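Local atomic coordinates of NS2 (Infectious salmon anemia virus, PDB entry 5WCO), a protein that probably acts as the viral matrix protein, assembling into a polymer and associating with the membrane of the virus particle. Residues A[62-67]-A[124-129]; A[78-83]-A[101-106]; A[167-172]-A[191-196]; A[72-77]-A[108-113]. All blocks are in the same frame, centred on the assembly; numbering follows the deposited sequence.

Contact 1 of 4, residues A[62-67]-A[124-129]; sequences GVLLTL and HIRNWL
R126 NH1 makes a salt bridge to E23 OE1, and L64 CD1 lies over one face of the R126 guanidinium. This methyl stands over the centre of that face, 4.2 Å above the plane. The guanidinium also takes part in a cation-pi contact with W26. E23 and W26 both belong to helix 23-30, so R126 ties a third helix to the pair. The L64 side chain crosses that of R126 at about a right angle. Its CG is anti to the backbone N (chi1 -169°), and its two methyls go to different partners. L64 CD1 also meets R126 CB at 4.0 Å, while L64 CD2 meets L129 CD1 at 3.9 Å. One turn of helix separates I125 from L129. L64 CB approaches I125 CG2 at 4.3 Å, and V63 CG1 lies 4.0 Å from I125 CG1. The two segments run roughly antiparallel, with axes 9.8 Å apart at an angle of 140°. They join helix 55-66 to helix 115-131 inside the helical bundle. Between the segments there is apolar packing alone, and the one charged group that takes part is paired outside them. The charge of R126 is probably balanced by E23, while the aliphatic part of its side chain extends the apolar packing.

Contact 2 of 4, residues A[78-83]-A[101-106]; sequences PVPEGK and ATMTLY
P80 turns its ring toward helix 101-110 and rests on the side chain of Y106. The two side chains cross at a slant. P80 CD lies over one face of the tyrosine, offset toward the rim, and makes a CH-pi contact. The distance from P80 CD to the centroid of the Y106 ring is 4.1 Å, and the approach is 17° off the ring normal. CG of Y106 is anti to the backbone N (chi1 -180°), which sends the ring out toward the loop. V79 comes to the far end of the same side chain. Its CG2 is 3.8 Å from Y106 OH, and it meets the ring obliquely. P80 also packs on M103, about one turn back along the helix. P80 CG lies 3.9 Å from M103 CA and 4.2 Å from M103 SD. The methionine chain bends at chi2 and chi3, which brings its end closer to the loop than its first bond would suggest. CE of M103 then faces a row of backbone carbonyls. It is 3.6 Å from P80 O and 3.5 Å from E81 O, with G82 O also beside it. K83 O lies next to M103 CG, at 3.5 Å. G82 has a positive phi of 104°, a conformation suited to glycine. The T102 carbonyl O lies beside P80 CG. This is an irregular, proline-containing connection laid along a helix, here the long link between helices 55-66 and 90-99 of an all-helical fold.

Contact 3 of 4, residues A[167-172]-A[191-196]; sequences KTMLHS and KAIVAA
Around M169 and I193 the two helices run nearly antiparallel, at 162°, with their axes 10.4 Å apart. The CA atoms of M169 and I193 are the nearest pair across the segments, at 6.9 Å. M169 reaches across to three residues of the other helix. Its chain is extended through chi2 and bends only at chi3 (88°), so the terminal methyl turns along the partner helix. CE of M169 meets A192 CB at 3.7 Å and also lies beside the backbone N of I193. SD of M169 sits 4.2 Å from A196 CB. A192 and A196 are one helical turn apart, and the sulfur and methyl of M169 are divided between them. Their small side chains probably let the methionine approach the helix backbone closely. Nearer its root, M169 CB is 4.1 Å from I193 CG1. Helix 163-178 and helix 183-198 follow each other in the chain with four residues between them, so the pair is an alpha-alpha hairpin. It lies in the C-terminal helical part of the matrix protein. L170 is the other residue of 167-172 that touches the partner helix. Its first bond does not aim straight at the partner, but its branch end bends nearer. L170 CD2 meets I193 CD1 at 3.8 Å, and the two side chains cross at about a right angle. I193 is therefore touched by both M169 and L170, through different carbons. Beyond the hairpin, W145, V148 and Y149 of helix 142-149 pack on L170. L215 of helix 205-215 packs on I193.

Contact 4 of 4, residues A[72-77]-A[108-113]; sequences GLTVEF and VMKDPP
F77 and M109 are brought together by their torsions: F77 holds CG anti to its carbonyl carbon (chi1 -69°), and M109 runs extended through chi2 before bending at chi3 (-83°). The bend sets the methionine methyl over the centre of the phenylalanine face. M109 CE is 3.7 Å from the centroid of the F77 ring and 13° off the normal, a CH-pi contact. The sulfur lies to one side of the normal and approaches obliquely. M109 SD is 4.2 Å from the same F77 centroid, with F77 CE1 as its nearest ring atom at 3.5 Å. The side chains cross at about a right angle. L73 adds a wider contact, with its CB 4.4 Å from M109 SD. Its carbonyl O lies at the edge of the F77 ring, in the ring plane. T74 takes a different route and rests against the helix backbone. T74 OG1 is 3.6 Å from K110 CA and 4.0 Å from M109 CB. Within the loop, the backbone N of F77 bonds to T74 O at 2.9 Å, which closes the turn from T74 to F77. The rings of F77 and Y59 also meet, at a slant. The neighbouring E76 forms salt bridges with R42 and R46 of helix 41-50, fixing the loop to that helix too. M109 over F77 is a Met-aromatic contact. It packs the loop after helix 55-66 against the C-terminal end of helix 101-110.

Contacts 1, 2 and 4 belong to one helical body, and contact 3 lies in another, on the opposite side of the chain's centre. Contacts 2 and 4 both use helix 101-110 and have centres 11 Å apart. They meet through Y106, which packs on T74 and F77. Contact 4 lies 12 Å from contact 1, centre to centre, and T66 and G62 pack on M109 between them. Contacts 1 and 2 join where V63 and I125 touch L105. Along the chain, contact 2 is nested within contact 4, and contact 4 within contact 1. Contact 3 follows in series; its nearest atoms are about 22 Å from contact 1.

Contact 1 of 4, residues A[62-67]-A[124-129]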
loop_
_atom_site.group_PDB
_atom_site.type_symbol
_atom_site.label_atom_id
_atom_site.label_comp_id
_atom_site.label_asym_id
_atom_site.label_seq_id
_atom_site.Cartn_x
_atom_site.Cartn_y
_atom_site.Cartn_z
ATOM N N GLY A 62 -6.899 8.103 -9.704
ATOM C CA GLY A 62 -7.319 8.931 -10.831
ATOM C C GLY A 62 -7.954 10.252 -10.383
ATOM O O GLY A 62 -7.604 11.328 -10.867
ATOM N N VAL A 63 -8.888 10.157 -9.446
ATOM C CA VAL A 63 -9.575 11.308 -8.881
ATOM C C VAL A 63 -8.588 12.226 -8.156
ATOM O O VAL A 63 -8.625 13.453 -8.285
ATOM C CB VAL A 63 -10.663 10.828 -7.896
ATOM C CG1 VAL A 63 -11.298 11.994 -7.160
ATOM C CG2 VAL A 63 -11.708 9.976 -8.629
ATOM N N LEU A 64 -7.691 11.621 -7.397
ATOM C CA LEU A 64 -6.752 12.407 -6.630
ATOM C C LEU A 64 -5.822 13.169 -7.585
ATOM O O LEU A 64 -5.467 14.323 -7.343
ATOM C CB LEU A 64 -5.998 11.505 -5.655
ATOM C CG LEU A 64 -5.158 12.234 -4.610
ATOM C CD1 LEU A 64 -6.014 13.003 -3.569
ATOM C CD2 LEU A 64 -4.187 11.245 -3.939
ATOM N N LEU A 65 -5.462 12.535 -8.700
ATOM C CA LEU A 65 -4.661 13.200 -9.727
ATOM C C LEU A 65 -5.394 14.350 -10.438
ATOM O O LEU A 65 -4.894 15.480 -10.459
ATOM C CB LEU A 65 -4.167 12.186 -10.732
ATOM C CG LEU A 65 -3.045 11.310 -10.174
ATOM C CD1 LEU A 65 -2.805 10.112 -11.091
ATOM C CD2 LEU A 65 -1.768 12.124 -9.987
ATOM N N THR A 66 -6.567 14.064 -11.014
ATOM C CA THR A 66 -7.429 15.100 -11.608
ATOM C C THR A 66 -7.596 16.331 -10.694
ATOM O O THR A 66 -7.199 17.442 -11.050
ATOM C CB THR A 66 -8.831 14.554 -11.951
ATOM O OG1 THR A 66 -8.710 13.365 -12.737
ATOM C CG2 THR A 66 -9.652 15.596 -12.716
ATOM N N LEU A 67 -8.167 16.124 -9.510
ATOM C CA LEU A 67 -8.330 17.200 -8.538
ATOM C C LEU A 67 -7.029 17.948 -8.237
ATOM O O LEU A 67 -7.069 19.030 -7.655
ATOM C CB LEU A 67 -8.909 16.654 -7.231
ATOM C CG LEU A 67 -10.301 16.031 -7.304
ATOM C CD1 LEU A 67 -10.690 15.437 -5.958
ATOM C CD2 LEU A 67 -11.314 17.054 -7.772
ATOM N N HIS A 124 -10.956 13.590 1.373
ATOM C CA HIS A 124 -11.626 12.309 1.586
ATOM C C HIS A 124 -10.887 11.153 0.911
ATOM O O HIS A 124 -10.580 10.143 1.552
ATOM C CB HIS A 124 -13.068 12.314 1.093
ATOM C CG HIS A 124 -13.795 11.051 1.422
ATOM N ND1 HIS A 124 -14.203 10.740 2.700
ATOM C CD2 HIS A 124 -14.144 9.996 0.644
ATOM C CE1 HIS A 124 -14.790 9.558 2.700
ATOM N NE2 HIS A 124 -14.769 9.087 1.466
ATOM N N ILE A 125 -10.618 11.317 -0.385
ATOM C CA ILE A 125 -9.988 10.275 -1.198
ATOM C C ILE A 125 -8.583 9.958 -0.692
ATOM O O ILE A 125 -8.214 8.793 -0.540
ATOM C CB ILE A 125 -9.908 10.679 -2.688
ATOM C CG1 ILE A 125 -11.307 10.976 -3.242
ATOM C CG2 ILE A 125 -9.181 9.602 -3.481
ATOM C CD1 ILE A 125 -12.251 9.778 -3.226
ATOM N N ARG A 126 -7.818 11.017 -0.424
ATOM C CA ARG A 126 -6.466 10.900 0.126
ATOM C C ARG A 126 -6.498 10.113 1.423
ATOM O O ARG A 126 -5.766 9.133 1.588
ATOM C CB ARG A 126 -5.878 12.284 0.342
ATOM C CG ARG A 126 -4.606 12.315 1.158
ATOM C CD ARG A 126 -3.614 13.289 0.527
ATOM N NE ARG A 126 -4.266 14.515 0.081
ATOM C CZ ARG A 126 -3.766 15.330 -0.836
ATOM N NH1 ARG A 126 -2.600 15.037 -1.411
ATOM N NH2 ARG A 126 -4.441 16.425 -1.177
ATOM N N ASN A 127 -7.388 10.518 2.321
ATOM C CA ASN A 127 -7.551 9.827 3.587
ATOM C C ASN A 127 -7.995 8.376 3.384
ATOM O O ASN A 127 -7.550 7.457 4.093
ATOM C CB ASN A 127 -8.497 10.613 4.502
ATOM C CG ASN A 127 -9.313 9.722 5.400
ATOM O OD1 ASN A 127 -8.810 9.203 6.413
ATOM N ND2 ASN A 127 -10.597 9.531 5.039
ATOM N N TRP A 128 -8.848 8.164 2.386
ATOM C CA TRP A 128 -9.329 6.823 2.086
ATOM C C TRP A 128 -8.178 5.940 1.595
ATOM O O TRP A 128 -7.998 4.807 2.060
ATOM C CB TRP A 128 -10.444 6.877 1.040
ATOM C CG TRP A 128 -11.004 5.534 0.731
ATOM C CD1 TRP A 128 -11.974 4.889 1.409
ATOM C CD2 TRP A 128 -10.606 4.668 -0.334
ATOM N NE1 TRP A 128 -12.217 3.667 0.844
ATOM C CE2 TRP A 128 -11.390 3.502 -0.234
ATOM C CE3 TRP A 128 -9.663 4.756 -1.358
ATOM C CZ2 TRP A 128 -11.275 2.440 -1.128
ATOM C CZ3 TRP A 128 -9.533 3.694 -2.247
ATOM C CH2 TRP A 128 -10.340 2.553 -2.126
ATOM N N LEU A 129 -7.405 6.479 0.650
ATOM C CA LEU A 129 -6.217 5.807 0.137
ATOM C C LEU A 129 -5.255 5.424 1.266
ATOM O O LEU A 129 -4.773 4.295 1.324
ATOM C CB LEU A 129 -5.516 6.687 -0.909
ATOM C CG LEU A 129 -6.175 6.620 -2.287
ATOM C CD1 LEU A 129 -5.570 7.623 -3.259
ATOM C CD2 LEU A 129 -6.120 5.192 -2.859
#

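Contact 2 of 4, residues A[78-83]-A[101-106]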
loop_
_atom_site.group_PDB
_atom_site.type_symbol
_atom_site.label_atom_id
_atom_site.label_comp_id
_atom_site.label_asym_id
_atom_site.label_seq_id
_atom_site.Cartn_x
_atom_site.Cartn_y
_atom_site.Cartn_z
ATOM N N PRO A 78 -11.052 1.994 -17.924
ATOM C CA PRO A 78 -12.178 1.202 -18.436
ATOM C C PRO A 78 -13.503 1.783 -17.924
ATOM O O PRO A 78 -13.653 2.019 -16.727
ATOM C CB PRO A 78 -11.932 -0.193 -17.842
ATOM C CG PRO A 78 -10.447 -0.252 -17.592
ATOM C CD PRO A 78 -10.058 1.165 -17.213
ATOM N N VAL A 79 -14.434 2.045 -18.833
ATOM C CA VAL A 79 -15.748 2.532 -18.460
ATOM C C VAL A 79 -16.408 1.425 -17.652
ATOM O O VAL A 79 -16.432 0.276 -18.107
ATOM C CB VAL A 79 -16.605 2.860 -19.709
ATOM C CG1 VAL A 79 -17.957 3.454 -19.291
ATOM C CG2 VAL A 79 -15.847 3.801 -20.647
ATOM N N PRO A 80 -16.917 1.756 -16.440
ATOM C CA PRO A 80 -17.566 0.747 -15.586
ATOM C C PRO A 80 -19.024 0.486 -16.000
ATOM O O PRO A 80 -19.548 1.142 -16.911
ATOM C CB PRO A 80 -17.509 1.379 -14.176
ATOM C CG PRO A 80 -16.691 2.639 -14.309
ATOM C CD PRO A 80 -16.798 3.053 -15.749
ATOM N N GLU A 81 -19.673 -0.456 -15.326
ATOM C CA GLU A 81 -21.056 -0.827 -15.640
ATOM C C GLU A 81 -22.072 0.097 -14.941
ATOM O O GLU A 81 -21.816 0.582 -13.835
ATOM C CB GLU A 81 -21.330 -2.293 -15.241
ATOM C CG GLU A 81 -20.140 -3.256 -15.358
ATOM C CD GLU A 81 -20.445 -4.473 -16.223
ATOM O OE1 GLU A 81 -21.576 -4.573 -16.743
ATOM O OE2 GLU A 81 -19.547 -5.332 -16.385
ATOM N N GLY A 82 -23.216 0.341 -15.587
ATOM C CA GLY A 82 -24.302 1.063 -14.944
ATOM C C GLY A 82 -24.514 2.513 -15.349
ATOM O O GLY A 82 -23.771 3.066 -16.170
ATOM N N LYS A 83 -25.547 3.128 -14.771
ATOM C CA LYS A 83 -25.858 4.534 -15.029
ATOM C C LYS A 83 -24.664 5.432 -14.688
ATOM O O LYS A 83 -23.976 5.217 -13.695
ATOM C CB LYS A 83 -27.117 4.965 -14.244
ATOM C CG LYS A 83 -26.884 5.341 -12.763
ATOM C CD LYS A 83 -28.158 5.231 -11.906
ATOM C CE LYS A 83 -28.590 3.767 -11.701
ATOM N NZ LYS A 83 -29.620 3.579 -10.629
ATOM N N ALA A 101 -18.248 2.141 -6.054
ATOM C CA ALA A 101 -17.094 3.020 -5.962
ATOM C C ALA A 101 -16.488 3.431 -7.317
ATOM O O ALA A 101 -16.312 4.630 -7.596
ATOM C CB ALA A 101 -16.039 2.424 -5.052
ATOM N N THR A 102 -16.203 2.448 -8.164
ATOM C CA THR A 102 -15.554 2.718 -9.441
ATOM C C THR A 102 -16.357 3.683 -10.279
ATOM O O THR A 102 -15.807 4.645 -10.807
ATOM C CB THR A 102 -15.312 1.437 -10.272
ATOM O OG1 THR A 102 -16.357 0.496 -10.020
ATOM C CG2 THR A 102 -14.018 0.818 -9.891
ATOM N N MET A 103 -17.655 3.423 -10.424
ATOM C CA MET A 103 -18.478 4.322 -11.223
ATOM C C MET A 103 -18.526 5.738 -10.632
ATOM O O MET A 103 -18.383 6.733 -11.355
ATOM C CB MET A 103 -19.892 3.767 -11.442
ATOM C CG MET A 103 -20.768 4.663 -12.331
ATOM S SD MET A 103 -20.074 5.070 -13.958
ATOM C CE MET A 103 -20.869 3.804 -14.957
ATOM N N THR A 104 -18.704 5.843 -9.321
ATOM C CA THR A 104 -18.755 7.176 -8.747
ATOM C C THR A 104 -17.412 7.905 -8.908
ATOM O O THR A 104 -17.391 9.116 -9.183
ATOM C CB THR A 104 -19.260 7.182 -7.282
ATOM O OG1 THR A 104 -18.229 6.709 -6.424
ATOM C CG2 THR A 104 -20.416 6.258 -7.159
ATOM N N LEU A 105 -16.305 7.169 -8.758
ATOM C CA LEU A 105 -14.979 7.793 -8.831
ATOM C C LEU A 105 -14.708 8.232 -10.252
ATOM O O LEU A 105 -14.183 9.326 -10.509
ATOM C CB LEU A 105 -13.866 6.856 -8.318
ATOM C CG LEU A 105 -13.997 6.584 -6.815
ATOM C CD1 LEU A 105 -13.228 5.371 -6.438
ATOM C CD2 LEU A 105 -13.590 7.795 -5.942
ATOM N N TYR A 106 -15.094 7.372 -11.182
ATOM C CA TYR A 106 -14.942 7.661 -12.592
ATOM C C TYR A 106 -15.762 8.888 -12.948
ATOM O O TYR A 106 -15.343 9.716 -13.761
ATOM C CB TYR A 106 -15.440 6.480 -13.390
ATOM C CG TYR A 106 -15.330 6.661 -14.869
ATOM C CD1 TYR A 106 -14.115 6.468 -15.511
ATOM C CD2 TYR A 106 -16.443 6.997 -15.634
ATOM C CE1 TYR A 106 -13.995 6.609 -16.874
ATOM C CE2 TYR A 106 -16.334 7.154 -17.016
ATOM C CZ TYR A 106 -15.103 6.950 -17.628
ATOM O OH TYR A 106 -14.969 7.089 -18.985
#

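Contact 3 of 4, residues A[167-172]-A[191-196]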
loop_
_atom_site.group_PDB
_atom_site.type_symbol
_atom_site.label_atom_id
_atom_site.label_comp_id
_atom_site.label_asym_id
_atom_site.label_seq_id
_atom_site.Cartn_x
_atom_site.Cartn_y
_atom_site.Cartn_z
ATOM N N LYS A 167 18.113 -14.872 12.441
ATOM C CA LYS A 167 18.285 -15.532 11.146
ATOM C C LYS A 167 17.819 -17.000 11.148
ATOM O O LYS A 167 17.191 -17.438 10.190
ATOM C CB LYS A 167 19.742 -15.409 10.664
ATOM C CG LYS A 167 19.941 -15.607 9.153
ATOM C CD LYS A 167 21.254 -15.012 8.655
ATOM C CE LYS A 167 21.148 -14.530 7.206
ATOM N NZ LYS A 167 20.932 -15.654 6.250
ATOM N N THR A 168 18.094 -17.744 12.224
ATOM C CA THR A 168 17.614 -19.135 12.354
ATOM C C THR A 168 16.090 -19.229 12.523
ATOM O O THR A 168 15.460 -20.199 12.073
ATOM C CB THR A 168 18.294 -19.885 13.529
ATOM O OG1 THR A 168 19.664 -19.485 13.620
ATOM C CG2 THR A 168 18.210 -21.413 13.355
ATOM N N MET A 169 15.506 -18.230 13.185
ATOM C CA MET A 169 14.051 -18.095 13.253
ATOM C C MET A 169 13.488 -17.811 11.872
ATOM O O MET A 169 12.658 -18.560 11.354
ATOM C CB MET A 169 13.655 -16.971 14.203
ATOM C CG MET A 169 14.012 -17.243 15.652
ATOM S SD MET A 169 13.470 -15.940 16.770
ATOM C CE MET A 169 11.802 -16.480 17.183
ATOM N N LEU A 170 13.963 -16.721 11.282
ATOM C CA LEU A 170 13.610 -16.363 9.919
ATOM C C LEU A 170 13.808 -17.527 8.945
ATOM O O LEU A 170 12.971 -17.769 8.087
ATOM C CB LEU A 170 14.385 -15.117 9.483
ATOM C CG LEU A 170 13.865 -13.818 10.116
ATOM C CD1 LEU A 170 14.820 -12.656 9.929
ATOM C CD2 LEU A 170 12.483 -13.468 9.570
ATOM N N HIS A 171 14.890 -18.279 9.086
ATOM C CA HIS A 171 15.079 -19.418 8.194
ATOM C C HIS A 171 13.983 -20.474 8.409
ATOM O O HIS A 171 13.495 -21.070 7.441
ATOM C CB HIS A 171 16.491 -20.023 8.337
ATOM C CG HIS A 171 16.647 -21.351 7.661
ATOM N ND1 HIS A 171 17.063 -21.477 6.354
ATOM C CD2 HIS A 171 16.404 -22.610 8.104
ATOM C CE1 HIS A 171 17.083 -22.759 6.020
ATOM N NE2 HIS A 171 16.681 -23.465 7.061
ATOM N N SER A 172 13.604 -20.712 9.666
ATOM C CA SER A 172 12.589 -21.727 9.981
ATOM C C SER A 172 11.200 -21.296 9.479
ATOM O O SER A 172 10.400 -22.123 9.029
ATOM C CB SER A 172 12.558 -22.031 11.485
ATOM N N LYS A 191 4.896 -13.731 15.367
ATOM C CA LYS A 191 4.801 -12.999 16.628
ATOM C C LYS A 191 6.136 -13.076 17.419
ATOM O O LYS A 191 6.710 -12.049 17.801
ATOM C CB LYS A 191 3.627 -13.538 17.453
ATOM C CG LYS A 191 2.249 -13.331 16.815
ATOM C CD LYS A 191 1.136 -13.809 17.751
ATOM C CE LYS A 191 -0.257 -13.347 17.322
ATOM N NZ LYS A 191 -1.280 -13.928 18.244
ATOM N N ALA A 192 6.629 -14.297 17.635
ATOM C CA ALA A 192 7.946 -14.513 18.231
ATOM C C ALA A 192 9.066 -13.675 17.583
ATOM O O ALA A 192 9.855 -13.042 18.298
ATOM C CB ALA A 192 8.306 -15.994 18.214
ATOM N N ILE A 193 9.133 -13.668 16.246
ATOM C CA ILE A 193 10.173 -12.910 15.536
ATOM C C ILE A 193 10.091 -11.422 15.873
ATOM O O ILE A 193 11.099 -10.785 16.226
ATOM C CB ILE A 193 10.086 -13.086 13.989
ATOM C CG1 ILE A 193 10.490 -14.501 13.577
ATOM C CG2 ILE A 193 10.939 -12.037 13.243
ATOM C CD1 ILE A 193 10.068 -14.854 12.157
ATOM N N VAL A 194 8.891 -10.860 15.755
ATOM C CA VAL A 194 8.684 -9.455 16.086
ATOM C C VAL A 194 9.019 -9.222 17.573
ATOM O O VAL A 194 9.521 -8.158 17.971
ATOM C CB VAL A 194 7.245 -8.999 15.739
ATOM C CG1 VAL A 194 7.000 -7.558 16.201
ATOM C CG2 VAL A 194 7.004 -9.147 14.255
ATOM N N ALA A 195 8.753 -10.236 18.389
ATOM C CA ALA A 195 9.076 -10.138 19.795
ATOM C C ALA A 195 10.593 -10.028 19.935
ATOM O O ALA A 195 11.105 -9.120 20.584
ATOM C CB ALA A 195 8.531 -11.347 20.557
ATOM N N ALA A 196 11.309 -10.942 19.294
ATOM C CA ALA A 196 12.758 -11.027 19.449
ATOM C C ALA A 196 13.467 -9.771 18.951
ATOM O O ALA A 196 14.487 -9.373 19.522
ATOM C CB ALA A 196 13.319 -12.301 18.780
#

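Contact 4 of 4, residues A[72-77]-A[108-113]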
loop_
_atom_site.group_PDB
_atom_site.type_symbol
_atom_site.label_atom_id
_atom_site.label_comp_id
_atom_site.label_asym_id
_atom_site.label_seq_id
_atom_site.Cartn_x
_atom_site.Cartn_y
_atom_site.Cartn_z
ATOM N N GLY A 72 -7.146 14.905 -18.343
ATOM C CA GLY A 72 -7.810 13.958 -19.220
ATOM C C GLY A 72 -7.542 12.504 -18.900
ATOM O O GLY A 72 -7.414 11.676 -19.804
ATOM N N LEU A 73 -7.470 12.177 -17.613
ATOM C CA LEU A 73 -7.153 10.816 -17.204
ATOM C C LEU A 73 -8.308 9.837 -17.469
ATOM O O LEU A 73 -8.163 8.617 -17.301
ATOM C CB LEU A 73 -6.749 10.796 -15.731
ATOM C CG LEU A 73 -5.602 11.750 -15.431
ATOM C CD1 LEU A 73 -5.196 11.628 -13.990
ATOM C CD2 LEU A 73 -4.438 11.424 -16.337
ATOM N N THR A 74 -9.448 10.372 -17.894
ATOM C CA THR A 74 -10.645 9.561 -18.082
ATOM C C THR A 74 -10.452 8.427 -19.091
ATOM O O THR A 74 -10.834 7.288 -18.813
ATOM C CB THR A 74 -11.859 10.439 -18.462
ATOM O OG1 THR A 74 -12.244 11.226 -17.325
ATOM C CG2 THR A 74 -13.038 9.585 -18.904
ATOM N N VAL A 75 -9.847 8.737 -20.245
ATOM C CA VAL A 75 -9.601 7.739 -21.316
ATOM C C VAL A 75 -8.685 6.598 -20.882
ATOM O O VAL A 75 -8.688 5.532 -21.494
ATOM C CB VAL A 75 -8.996 8.362 -22.621
ATOM C CG1 VAL A 75 -9.631 9.707 -22.936
ATOM C CG2 VAL A 75 -7.468 8.494 -22.518
ATOM N N GLU A 76 -7.886 6.832 -19.845
ATOM C CA GLU A 76 -7.065 5.769 -19.271
ATOM C C GLU A 76 -7.921 4.681 -18.611
ATOM O O GLU A 76 -7.505 3.538 -18.484
ATOM C CB GLU A 76 -6.046 6.337 -18.263
ATOM C CG GLU A 76 -5.103 7.412 -18.822
ATOM C CD GLU A 76 -4.092 6.873 -19.861
ATOM O OE1 GLU A 76 -3.804 5.653 -19.861
ATOM O OE2 GLU A 76 -3.585 7.678 -20.679
ATOM N N PHE A 77 -9.128 5.021 -18.196
ATOM C CA PHE A 77 -9.887 4.059 -17.412
ATOM C C PHE A 77 -10.928 3.299 -18.214
ATOM O O PHE A 77 -11.604 3.873 -19.083
ATOM C CB PHE A 77 -10.550 4.736 -16.216
ATOM C CG PHE A 77 -9.586 5.190 -15.168
ATOM C CD1 PHE A 77 -8.916 6.405 -15.296
ATOM C CD2 PHE A 77 -9.347 4.407 -14.044
ATOM C CE1 PHE A 77 -8.023 6.837 -14.322
ATOM C CE2 PHE A 77 -8.460 4.829 -13.055
ATOM C CZ PHE A 77 -7.802 6.051 -13.197
ATOM N N VAL A 108 -16.577 11.372 -10.889
ATOM C CA VAL A 108 -15.808 12.505 -10.381
ATOM C C VAL A 108 -14.756 12.981 -11.385
ATOM O O VAL A 108 -14.736 14.141 -11.742
ATOM C CB VAL A 108 -15.142 12.224 -9.027
ATOM C CG1 VAL A 108 -14.346 13.454 -8.565
ATOM C CG2 VAL A 108 -16.192 11.843 -7.994
ATOM N N MET A 109 -13.891 12.087 -11.854
ATOM C CA MET A 109 -12.882 12.456 -12.859
ATOM C C MET A 109 -13.449 13.128 -14.096
ATOM O O MET A 109 -12.917 14.122 -14.581
ATOM C CB MET A 109 -12.125 11.223 -13.332
ATOM C CG MET A 109 -10.945 10.836 -12.461
ATOM S SD MET A 109 -10.099 9.432 -13.205
ATOM C CE MET A 109 -11.076 8.043 -12.624
ATOM N N LYS A 110 -14.525 12.544 -14.597
ATOM C CA LYS A 110 -15.128 12.908 -15.866
ATOM C C LYS A 110 -15.781 14.299 -15.808
ATOM O O LYS A 110 -15.724 15.059 -16.775
ATOM C CB LYS A 110 -16.135 11.817 -16.265
ATOM C CG LYS A 110 -16.711 11.987 -17.638
ATOM C CD LYS A 110 -17.251 10.689 -18.226
ATOM C CE LYS A 110 -17.693 10.931 -19.669
ATOM N NZ LYS A 110 -16.777 11.904 -20.354
ATOM N N ASP A 111 -16.375 14.625 -14.661
ATOM C CA ASP A 111 -16.986 15.936 -14.425
ATOM C C ASP A 111 -16.650 16.471 -13.010
ATOM O O ASP A 111 -17.512 16.514 -12.114
ATOM C CB ASP A 111 -18.507 15.857 -14.648
ATOM C CG ASP A 111 -19.171 17.226 -14.687
ATOM O OD1 ASP A 111 -18.475 18.237 -14.980
ATOM O OD2 ASP A 111 -20.400 17.280 -14.424
ATOM N N PRO A 112 -15.390 16.897 -12.816
ATOM C CA PRO A 112 -14.798 17.223 -11.503
ATOM C C PRO A 112 -15.449 18.405 -10.807
ATOM O O PRO A 112 -15.891 19.336 -11.478
ATOM C CB PRO A 112 -13.340 17.584 -11.838
ATOM C CG PRO A 112 -13.105 17.073 -13.257
ATOM C CD PRO A 112 -14.450 17.122 -13.932
ATOM N N PRO A 113 -15.477 18.377 -9.468
ATOM C CA PRO A 113 -16.051 19.484 -8.699
ATOM C C PRO A 113 -15.022 20.603 -8.583
ATOM O O PRO A 113 -13.901 20.462 -9.087
ATOM C CB PRO A 113 -16.315 18.850 -7.325
ATOM C CG PRO A 113 -15.189 17.857 -7.176
ATOM C CD PRO A 113 -14.878 17.348 -8.592
#